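Local structure of ESSB (Geobacillus thermodenitrificans, 4ANO) at residues I28-K33 with E60-V65; P50-D55 with K68-F73; A90-V95 with V193-V198; I107-P112 with L134-W139. The protein is the cytoplasmic part of EssB, an integral membrane component of the bacterial type VII secretion system, and probably has a kinase-like fold. All coordinates share one frame; numbering follows the deposited sequence.

Contact 1 (I28-K33 with E60-V65)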
# COMPACT_ATOMS: atom_id res chain seq x y z
N ILE A 28 -12.50 2.43 12.64
CA ILE A 28 -12.94 2.95 13.94
C ILE A 28 -11.75 2.88 14.92
O ILE A 28 -11.12 1.81 15.12
CB ILE A 28 -14.15 2.11 14.49
CG1 ILE A 28 -15.36 2.05 13.51
CG2 ILE A 28 -14.58 2.61 15.91
CD1 ILE A 28 -15.78 3.37 13.04
N PHE A 29 -11.36 4.04 15.46
CA PHE A 29 -10.28 4.05 16.45
C PHE A 29 -10.92 4.51 17.81
O PHE A 29 -11.84 5.31 17.81
CB PHE A 29 -9.25 5.15 16.14
CG PHE A 29 -8.53 4.99 14.83
CD1 PHE A 29 -9.11 5.38 13.66
CD2 PHE A 29 -7.21 4.49 14.87
CE1 PHE A 29 -8.40 5.21 12.39
CE2 PHE A 29 -6.49 4.35 13.67
CZ PHE A 29 -7.10 4.67 12.45
N GLN A 30 -10.31 4.08 18.91
CA GLN A 30 -10.62 4.60 20.25
C GLN A 30 -9.83 5.84 20.54
O GLN A 30 -8.64 5.82 20.51
CB GLN A 30 -10.29 3.49 21.27
CG GLN A 30 -11.07 2.24 21.12
CD GLN A 30 -12.56 2.48 21.00
OE1 GLN A 30 -13.22 2.97 21.94
NE2 GLN A 30 -13.12 2.16 19.86
N ARG A 31 -10.52 6.94 20.84
CA ARG A 31 -9.90 8.22 21.03
C ARG A 31 -8.87 8.19 22.17
O ARG A 31 -7.81 8.83 22.13
CB ARG A 31 -11.00 9.25 21.31
CG ARG A 31 -10.75 10.53 20.73
CD ARG A 31 -11.91 11.53 21.11
NE ARG A 31 -11.34 12.83 21.39
CZ ARG A 31 -12.05 13.95 21.41
NH1 ARG A 31 -13.33 13.90 21.12
NH2 ARG A 31 -11.44 15.13 21.62
N ALA A 32 -9.15 7.38 23.18
CA ALA A 32 -8.32 7.29 24.33
C ALA A 32 -6.92 6.79 23.99
O ALA A 32 -5.94 7.06 24.71
CB ALA A 32 -9.01 6.41 25.44
N LYS A 33 -6.82 6.04 22.89
CA LYS A 33 -5.57 5.44 22.49
C LYS A 33 -4.72 6.31 21.52
O LYS A 33 -3.60 5.91 21.20
CB LYS A 33 -5.90 4.07 21.80
CG LYS A 33 -6.25 2.94 22.74
CD LYS A 33 -6.69 1.70 21.90
CE LYS A 33 -6.83 0.43 22.77
NZ LYS A 33 -7.26 -0.70 21.84
N GLU A 60 -17.06 11.75 21.23
CA GLU A 60 -16.38 11.79 22.47
C GLU A 60 -15.44 10.62 22.71
O GLU A 60 -14.39 10.80 23.27
CB GLU A 60 -17.38 11.75 23.65
CG GLU A 60 -18.47 12.70 23.49
CD GLU A 60 -19.12 12.98 24.84
OE1 GLU A 60 -19.01 12.11 25.74
OE2 GLU A 60 -19.68 14.10 24.92
N ASP A 61 -15.77 9.42 22.22
CA ASP A 61 -14.93 8.28 22.54
C ASP A 61 -14.17 7.69 21.32
O ASP A 61 -13.35 6.82 21.49
CB ASP A 61 -15.79 7.19 23.14
CG ASP A 61 -16.29 7.57 24.54
OD1 ASP A 61 -15.62 8.38 25.22
OD2 ASP A 61 -17.34 7.06 24.90
N GLU A 62 -14.54 8.08 20.13
CA GLU A 62 -13.97 7.35 18.95
C GLU A 62 -13.68 8.28 17.81
O GLU A 62 -14.23 9.36 17.70
CB GLU A 62 -14.97 6.31 18.37
CG GLU A 62 -15.23 5.20 19.33
CD GLU A 62 -16.26 4.25 18.84
OE1 GLU A 62 -17.24 4.64 18.20
OE2 GLU A 62 -16.03 3.06 19.11
N VAL A 63 -12.76 7.86 16.94
CA VAL A 63 -12.57 8.56 15.68
C VAL A 63 -12.96 7.54 14.57
O VAL A 63 -12.43 6.42 14.54
CB VAL A 63 -11.05 9.02 15.49
CG1 VAL A 63 -10.79 9.43 14.04
CG2 VAL A 63 -10.73 10.16 16.52
N LYS A 64 -13.87 7.94 13.70
CA LYS A 64 -14.38 7.10 12.58
C LYS A 64 -13.98 7.77 11.25
O LYS A 64 -14.07 9.04 11.11
CB LYS A 64 -15.89 6.86 12.72
CG LYS A 64 -16.53 6.18 11.56
CD LYS A 64 -18.07 6.35 11.80
CE LYS A 64 -18.88 5.25 11.24
NZ LYS A 64 -20.33 5.81 11.11
N VAL A 65 -13.36 7.00 10.35
CA VAL A 65 -13.02 7.50 8.97
C VAL A 65 -13.81 6.58 8.00
O VAL A 65 -13.72 5.36 8.08
CB VAL A 65 -11.50 7.43 8.68
CG1 VAL A 65 -11.10 8.00 7.31
CG2 VAL A 65 -10.70 8.14 9.82
O HOH W 1 -15.84 3.48 22.57
O HOH W 2 -11.95 6.36 23.75
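At the edge of the F29 ring, in its plane, sits the carbonyl oxygen of V63, 3.6 Å from F29 CD1; P135, from a loop, also packs on this ring. Two more flat groups meet on the opposite face of the sheet. The Q30 and E62 side chains lie side by side and point the same way, their amide and carboxylate planes 73° apart. Q30 NE2 makes a nearly straight hydrogen bond of 3.1 Å to the anti side of E62 OE2. Water 1 donates to Q30 OE1 and only weakly to E62 OE2. An alanine in place of E62 would probably leave Q30 NE2 without this acceptor and its amide freer to turn.

The backbone is that of inner neighbours in a four-stranded antiparallel sheet, consistent with the N-lobe sheet of a kinase-like fold. F29 and V63 form a hydrogen-bonded pair, F29 N reaching V63 O at 2.8 Å and V63 N returning to F29 O. Where the strand gives way to a 3-10 turn, R31 N binds D61 O at 2.9 Å from above the carbonyl plane. Water 2 donates to that same oxygen, while R31 NH1 turns to S59 O.

Contact 2 (P50-D55 with K68-F73)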
# COMPACT_ATOMS: atom_id res chain seq x y z
N PRO A 50 -7.44 14.07 -4.70
CA PRO A 50 -8.81 14.49 -5.10
C PRO A 50 -9.79 13.33 -5.46
O PRO A 50 -11.03 13.55 -5.40
CB PRO A 50 -8.53 15.36 -6.30
CG PRO A 50 -7.25 14.70 -6.98
CD PRO A 50 -6.47 14.02 -5.79
N CYS A 51 -9.27 12.14 -5.78
CA CYS A 51 -10.20 11.03 -6.16
C CYS A 51 -11.03 10.38 -5.07
O CYS A 51 -12.21 10.06 -5.26
CB CYS A 51 -9.38 9.94 -6.86
SG CYS A 51 -8.71 10.64 -8.44
N ILE A 52 -10.47 10.29 -3.86
CA ILE A 52 -11.08 9.41 -2.86
C ILE A 52 -11.57 10.33 -1.79
O ILE A 52 -10.81 11.20 -1.34
CB ILE A 52 -10.00 8.42 -2.27
CG1 ILE A 52 -9.66 7.38 -3.34
CG2 ILE A 52 -10.58 7.70 -1.06
CD1 ILE A 52 -8.58 6.47 -2.85
N VAL A 53 -12.84 10.22 -1.46
CA VAL A 53 -13.49 11.09 -0.45
C VAL A 53 -13.30 10.36 0.92
O VAL A 53 -13.35 9.11 0.97
CB VAL A 53 -14.98 11.33 -0.81
CG1 VAL A 53 -15.85 11.86 0.42
CG2 VAL A 53 -15.15 12.32 -2.03
N ARG A 54 -13.01 11.13 1.99
CA ARG A 54 -12.86 10.63 3.36
C ARG A 54 -13.69 11.50 4.25
O ARG A 54 -13.52 12.72 4.22
CB ARG A 54 -11.41 10.67 3.87
CG ARG A 54 -10.48 9.81 3.03
CD ARG A 54 -9.00 9.70 3.54
NE ARG A 54 -8.15 8.95 2.56
CZ ARG A 54 -7.91 9.25 1.29
NH1 ARG A 54 -8.41 10.33 0.62
NH2 ARG A 54 -7.18 8.41 0.61
N ASP A 55 -14.64 10.89 4.96
CA ASP A 55 -15.42 11.65 5.92
C ASP A 55 -14.98 11.25 7.29
O ASP A 55 -14.61 10.11 7.48
CB ASP A 55 -16.87 11.35 5.73
CG ASP A 55 -17.37 11.93 4.41
OD1 ASP A 55 -17.13 13.15 4.16
OD2 ASP A 55 -18.02 11.18 3.67
N LYS A 68 -14.42 6.52 0.68
CA LYS A 68 -15.21 6.23 -0.54
C LYS A 68 -14.45 6.56 -1.86
O LYS A 68 -14.43 7.76 -2.35
CB LYS A 68 -16.49 7.01 -0.44
CG LYS A 68 -17.25 6.74 0.84
CD LYS A 68 -18.48 7.64 0.95
CE LYS A 68 -18.15 9.13 1.05
NZ LYS A 68 -19.37 9.97 1.33
N PRO A 69 -13.77 5.55 -2.42
CA PRO A 69 -13.15 5.72 -3.73
C PRO A 69 -14.19 5.78 -4.83
O PRO A 69 -15.34 5.39 -4.61
CB PRO A 69 -12.29 4.48 -3.93
CG PRO A 69 -12.63 3.57 -2.78
CD PRO A 69 -13.61 4.19 -1.90
N PRO A 70 -13.76 6.30 -5.97
CA PRO A 70 -14.61 6.19 -7.21
C PRO A 70 -15.08 4.74 -7.41
O PRO A 70 -14.29 3.78 -7.20
CB PRO A 70 -13.65 6.59 -8.35
CG PRO A 70 -12.59 7.53 -7.64
CD PRO A 70 -12.40 6.75 -6.31
N SER A 71 -16.34 4.55 -7.83
CA SER A 71 -16.86 3.16 -8.03
C SER A 71 -16.13 2.35 -9.10
O SER A 71 -16.23 1.10 -9.12
CB SER A 71 -18.36 3.17 -8.30
OG SER A 71 -18.64 4.15 -9.27
N SER A 72 -15.41 3.02 -10.01
CA SER A 72 -14.63 2.34 -11.03
C SER A 72 -13.16 2.04 -10.71
O SER A 72 -12.44 1.48 -11.56
CB SER A 72 -14.73 3.12 -12.37
OG SER A 72 -13.98 4.35 -12.31
N PHE A 73 -12.70 2.45 -9.51
CA PHE A 73 -11.36 2.03 -9.09
C PHE A 73 -11.31 0.50 -8.93
O PHE A 73 -12.37 -0.10 -8.64
CB PHE A 73 -10.99 2.68 -7.78
CG PHE A 73 -10.24 3.96 -7.92
CD1 PHE A 73 -10.25 4.73 -9.07
CD2 PHE A 73 -9.51 4.44 -6.84
CE1 PHE A 73 -9.53 5.92 -9.17
CE2 PHE A 73 -8.80 5.62 -6.92
CZ PHE A 73 -8.79 6.39 -8.10
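V53 and K68 form the last hydrogen-bonded pair where strand 53-58, an outer strand of the four-stranded antiparallel sheet, meets the end of strand 62-68; beyond it the second segment leaves the sheet for a type I beta turn from P70 to F73. K68 N binds V53 O at 2.8 Å, and V53 N returns to K68 O, but from well above that carbonyl's plane.

The side chains around this ladder cross obliquely. On one face the lysine chain bends at chi3 (-64°), which puts CE 3.6 Å from V53 CG1, so that this methylene of K68 rests on the valine before the ammonium group continues to D55. Next to this pair, I52 lays CG1 against P69 CB at 4.0 Å, and the same carbon also approaches F73 CE2.

The F73 ring is held on one face by P70 CD, 3.6 Å above its centre, within the turn itself. C51 CB closes on F73 CZ at 3.8 Å, and F124 of strand 123-125 touches C51, I52 and F73, joining this end of the sheet to the three-stranded sheet next to it. D55 carries a second charge partner, K46, on OD1. Its other oxygen, OD2, takes the salt bridge from K68 NZ at 3.0 Å, met nearly in line with the C-O bond.

Contact 3 (A90-V95 with V193-V198)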
# COMPACT_ATOMS: atom_id res chain seq x y z
N ALA A 90 2.80 -1.22 -12.27
CA ALA A 90 2.03 -0.80 -11.12
C ALA A 90 2.85 -0.67 -9.85
O ALA A 90 2.66 0.30 -9.05
CB ALA A 90 0.81 -1.74 -10.89
N ALA A 91 3.77 -1.60 -9.67
CA ALA A 91 4.63 -1.67 -8.50
C ALA A 91 5.64 -0.52 -8.55
O ALA A 91 5.91 0.12 -7.54
CB ALA A 91 5.35 -3.00 -8.42
N ILE A 92 6.14 -0.22 -9.74
CA ILE A 92 6.98 0.98 -9.91
C ILE A 92 6.30 2.31 -9.53
O ILE A 92 6.89 3.12 -8.79
CB ILE A 92 7.62 1.00 -11.35
CG1 ILE A 92 8.57 -0.21 -11.51
CG2 ILE A 92 8.31 2.31 -11.62
CD1 ILE A 92 9.15 -0.38 -12.96
N HIS A 93 5.08 2.52 -9.98
CA HIS A 93 4.33 3.68 -9.57
C HIS A 93 4.11 3.71 -8.05
O HIS A 93 4.20 4.76 -7.46
CB HIS A 93 2.94 3.71 -10.20
CG HIS A 93 2.93 3.78 -11.70
ND1 HIS A 93 2.07 3.03 -12.46
CD2 HIS A 93 3.65 4.53 -12.58
CE1 HIS A 93 2.26 3.28 -13.74
NE2 HIS A 93 3.23 4.17 -13.85
N LEU A 94 3.82 2.57 -7.44
CA LEU A 94 3.72 2.49 -5.97
C LEU A 94 5.00 2.94 -5.28
O LEU A 94 4.98 3.78 -4.36
CB LEU A 94 3.37 1.05 -5.52
CG LEU A 94 3.31 0.89 -3.98
CD1 LEU A 94 2.23 1.71 -3.33
CD2 LEU A 94 3.03 -0.61 -3.66
N VAL A 95 6.12 2.45 -5.75
CA VAL A 95 7.39 2.75 -5.06
C VAL A 95 7.69 4.23 -5.29
O VAL A 95 8.07 4.91 -4.37
CB VAL A 95 8.56 1.86 -5.61
CG1 VAL A 95 9.89 2.29 -5.01
CG2 VAL A 95 8.27 0.38 -5.31
N VAL A 193 15.89 -2.20 -8.89
CA VAL A 193 15.72 -3.65 -9.09
C VAL A 193 14.49 -3.84 -9.99
O VAL A 193 14.55 -4.51 -11.04
CB VAL A 193 15.54 -4.45 -7.75
CG1 VAL A 193 14.97 -5.84 -8.02
CG2 VAL A 193 16.93 -4.53 -6.90
N LEU A 194 13.39 -3.18 -9.61
CA LEU A 194 12.20 -3.18 -10.45
C LEU A 194 12.46 -2.70 -11.88
O LEU A 194 11.86 -3.26 -12.82
CB LEU A 194 11.05 -2.39 -9.86
CG LEU A 194 10.43 -2.97 -8.60
CD1 LEU A 194 9.52 -1.96 -7.96
CD2 LEU A 194 9.59 -4.23 -8.99
N GLU A 195 13.32 -1.69 -12.04
CA GLU A 195 13.50 -1.14 -13.37
C GLU A 195 14.20 -2.13 -14.27
O GLU A 195 13.84 -2.28 -15.43
CB GLU A 195 14.27 0.16 -13.36
CG GLU A 195 13.77 1.04 -14.51
CD GLU A 195 12.50 1.76 -14.13
OE1 GLU A 195 12.52 2.43 -13.08
OE2 GLU A 195 11.51 1.69 -14.88
N LYS A 196 15.21 -2.83 -13.74
CA LYS A 196 15.86 -3.86 -14.55
C LYS A 196 14.88 -5.00 -14.86
O LYS A 196 14.90 -5.60 -15.97
CB LYS A 196 17.14 -4.39 -13.88
CG LYS A 196 18.03 -5.21 -14.81
CD LYS A 196 19.15 -5.93 -14.05
CE LYS A 196 18.85 -7.42 -13.81
NZ LYS A 196 17.73 -7.59 -12.83
N TRP A 197 14.01 -5.30 -13.89
CA TRP A 197 12.97 -6.33 -14.10
C TRP A 197 11.94 -5.96 -15.16
O TRP A 197 11.59 -6.81 -15.98
CB TRP A 197 12.26 -6.63 -12.80
CG TRP A 197 11.38 -7.89 -12.85
CD1 TRP A 197 11.31 -8.86 -13.83
CD2 TRP A 197 10.57 -8.33 -11.79
NE1 TRP A 197 10.42 -9.84 -13.46
CE2 TRP A 197 9.95 -9.53 -12.20
CE3 TRP A 197 10.25 -7.80 -10.55
CZ2 TRP A 197 9.07 -10.22 -11.39
CZ3 TRP A 197 9.37 -8.47 -9.76
CH2 TRP A 197 8.79 -9.66 -10.16
N VAL A 198 11.48 -4.70 -15.21
CA VAL A 198 10.34 -4.36 -16.12
C VAL A 198 10.95 -4.42 -17.54
O VAL A 198 10.29 -4.90 -18.48
CB VAL A 198 9.70 -2.94 -15.88
CG1 VAL A 198 10.64 -1.83 -16.27
CG2 VAL A 198 8.34 -2.78 -16.64
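L194 and I92 slide past each other in opposite directions between two nearly antiparallel helices, whose short segments run 160° apart with axes 10.2 Å from each other at closest approach. From its root, the leucine makes contact at once: L194 CB lies 3.7 Å from I92 CG1. The next atom, CG, stands anti to the carbonyl carbon and carries the branch forward. At the tip, CD1 is anti to CA (chi2 168°) and reaches V95 CG2 at 3.7 Å, with A91 CB a little farther off at 4.3 Å. V152 of helix 141-155 also touches both L194 and A91, making this the meeting place of three helices, consistent with the helical C-lobe of a kinase-like fold.

I92 answers from the other helix. Its terminal CD1 meets V198 CG1 at 3.9 Å, the two side chains crossing at about a right angle; V198 holds CG1 in the crowded position between its backbone N and carbonyl carbon. The same methyl lies 3.7 Å from E195 OE2, where the bent glutamate chain borders the contact. With only methyl and methylene groups at the centre and no polar bond linking the segments, helices 84-98 and 187-207 are held here by the fit of aliphatic surfaces.

Contact 4 (I107-P112 with L134-W139)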
# COMPACT_ATOMS: atom_id res chain seq x y z
N ILE A 107 1.13 10.21 6.74
CA ILE A 107 2.05 9.08 6.87
C ILE A 107 1.45 7.85 6.23
O ILE A 107 0.30 7.49 6.56
CB ILE A 107 2.42 8.80 8.33
CG1 ILE A 107 3.11 10.05 8.95
CG2 ILE A 107 3.29 7.54 8.47
CD1 ILE A 107 3.44 9.95 10.48
N PHE A 108 2.18 7.18 5.35
CA PHE A 108 1.57 6.10 4.55
C PHE A 108 1.84 4.69 5.09
O PHE A 108 2.95 4.43 5.60
CB PHE A 108 1.99 6.25 3.09
CG PHE A 108 1.45 7.52 2.48
CD1 PHE A 108 0.18 7.56 1.97
CD2 PHE A 108 2.20 8.71 2.54
CE1 PHE A 108 -0.35 8.75 1.44
CE2 PHE A 108 1.68 9.93 2.04
CZ PHE A 108 0.42 9.94 1.49
N ILE A 109 0.79 3.87 5.13
CA ILE A 109 0.89 2.42 5.47
C ILE A 109 0.57 1.64 4.21
O ILE A 109 -0.52 1.80 3.60
CB ILE A 109 0.04 1.98 6.70
CG1 ILE A 109 -0.02 0.42 6.85
CG2 ILE A 109 -1.47 2.54 6.65
CD1 ILE A 109 -0.46 0.04 8.30
N VAL A 110 1.51 0.74 3.82
CA VAL A 110 1.41 0.09 2.52
C VAL A 110 1.10 -1.40 2.72
O VAL A 110 1.85 -2.18 3.33
CB VAL A 110 2.70 0.25 1.70
CG1 VAL A 110 2.59 -0.51 0.38
CG2 VAL A 110 3.01 1.75 1.51
N CYS A 111 -0.03 -1.85 2.19
CA CYS A 111 -0.40 -3.25 2.20
C CYS A 111 -1.53 -3.42 1.18
O CYS A 111 -2.15 -2.42 0.85
CB CYS A 111 -0.67 -3.82 3.57
SG CYS A 111 -2.15 -2.92 4.31
N PRO A 112 -1.81 -4.64 0.71
CA PRO A 112 -2.80 -4.82 -0.36
C PRO A 112 -4.19 -4.37 0.06
O PRO A 112 -4.88 -3.78 -0.80
CB PRO A 112 -2.75 -6.37 -0.61
CG PRO A 112 -1.26 -6.64 -0.40
CD PRO A 112 -0.90 -5.80 0.84
N LEU A 134 -2.85 10.17 14.45
CA LEU A 134 -3.69 9.05 14.08
C LEU A 134 -2.77 8.03 13.42
O LEU A 134 -2.08 8.33 12.51
CB LEU A 134 -4.77 9.52 13.05
CG LEU A 134 -5.75 8.43 12.67
CD1 LEU A 134 -6.76 8.36 13.90
CD2 LEU A 134 -6.55 8.82 11.43
N PRO A 135 -2.77 6.82 13.90
CA PRO A 135 -1.80 5.84 13.34
C PRO A 135 -2.04 5.60 11.83
O PRO A 135 -3.16 5.54 11.38
CB PRO A 135 -2.12 4.56 14.12
CG PRO A 135 -2.82 5.03 15.39
CD PRO A 135 -3.64 6.22 14.93
N PRO A 136 -0.97 5.37 11.09
CA PRO A 136 0.44 5.39 11.59
C PRO A 136 0.82 6.84 11.87
O PRO A 136 0.67 7.74 11.01
CB PRO A 136 1.24 4.80 10.41
CG PRO A 136 0.39 5.18 9.21
CD PRO A 136 -1.04 4.94 9.70
N ASP A 137 1.28 7.08 13.09
CA ASP A 137 1.44 8.48 13.55
C ASP A 137 2.90 8.95 13.75
O ASP A 137 3.14 10.02 14.27
CB ASP A 137 0.62 8.68 14.87
CG ASP A 137 1.12 7.81 16.04
OD1 ASP A 137 2.24 7.24 16.00
OD2 ASP A 137 0.37 7.61 17.02
N GLU A 138 3.83 8.11 13.31
CA GLU A 138 5.25 8.42 13.29
C GLU A 138 5.89 7.86 12.00
O GLU A 138 5.49 6.84 11.43
CB GLU A 138 5.94 7.84 14.53
CG GLU A 138 6.37 6.45 14.37
CD GLU A 138 5.49 5.41 15.03
OE1 GLU A 138 5.85 5.10 16.21
OE2 GLU A 138 4.57 4.85 14.33
N TRP A 139 6.94 8.52 11.55
CA TRP A 139 7.72 7.90 10.49
C TRP A 139 8.49 6.70 10.98
O TRP A 139 9.04 6.70 12.10
CB TRP A 139 8.77 8.92 10.03
CG TRP A 139 8.17 10.06 9.28
CD1 TRP A 139 7.20 10.00 8.29
CD2 TRP A 139 8.50 11.44 9.45
NE1 TRP A 139 6.92 11.27 7.84
CE2 TRP A 139 7.70 12.18 8.54
CE3 TRP A 139 9.44 12.13 10.25
CZ2 TRP A 139 7.79 13.59 8.44
CZ3 TRP A 139 9.51 13.54 10.16
CH2 TRP A 139 8.68 14.25 9.26
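I107 reaches the D137-E138 peptide through two torsions: chi1 (-60°) sets CG1 anti to the carbonyl carbon, and chi2 (176°) carries CD1 straight on, away from CA. The setting is the end of strand 106-107 and the loop after it, facing the loop that follows strand 129-130, which turns at a cis peptide bond before P136. Along this route I107 CD1 comes to rest against the peptide, 3.4 Å from E138 N. The other branch, CG2, anti to the backbone N, packs on the proline ring at 3.8 Å from P136 CG, while the P136 carbonyl oxygen comes down beside the root of the side chain, 3.4 Å from I107 CB.

W139 crosses I107 at about a right angle and offers CD1 of its indole to I107 CG1 at 4.1 Å. That indole is further engaged by a stack with H101 and a cation-pi contact with K131. An alanine in place of I107 would probably open a gap between the P136 ring, the D137-E138 peptide and the W139 indole, leaving the indole without the I107 CG1 contact.

D137 and E138 turn their carboxylates to K35 and R143 in salt bridges. Farther along, I109 adds a second aliphatic neighbour for the proline and itself packs on helix 10-15. Its CG2 lies 3.9 Å from P136 CD, whereas the neighbouring ring carbon, P136 CG, stands 3.5 Å from the backbone oxygen of I107.

Overall arrangement
Starting from the N terminus, contact 1 opens at 28-33 and closes with 60-65, but contact 2 has already begun at 50-55 and closes only with 68-73, so the two cross. Both join strands of the four-stranded sheet, and V65 packs on D55 where they touch. Contact 3 opens next, on helix 84-98, and closes last, on helix 187-207; contact 4, with 107-112 and 134-139, is nested inside its loop. Contact 4 bridges the four-stranded sheet and the helical part: L134 packs on F29 and V63 of contact 1, while V110 packs on L94 of contact 3. Contacts 1 and 3 never touch, their centres being about 37 Å apart.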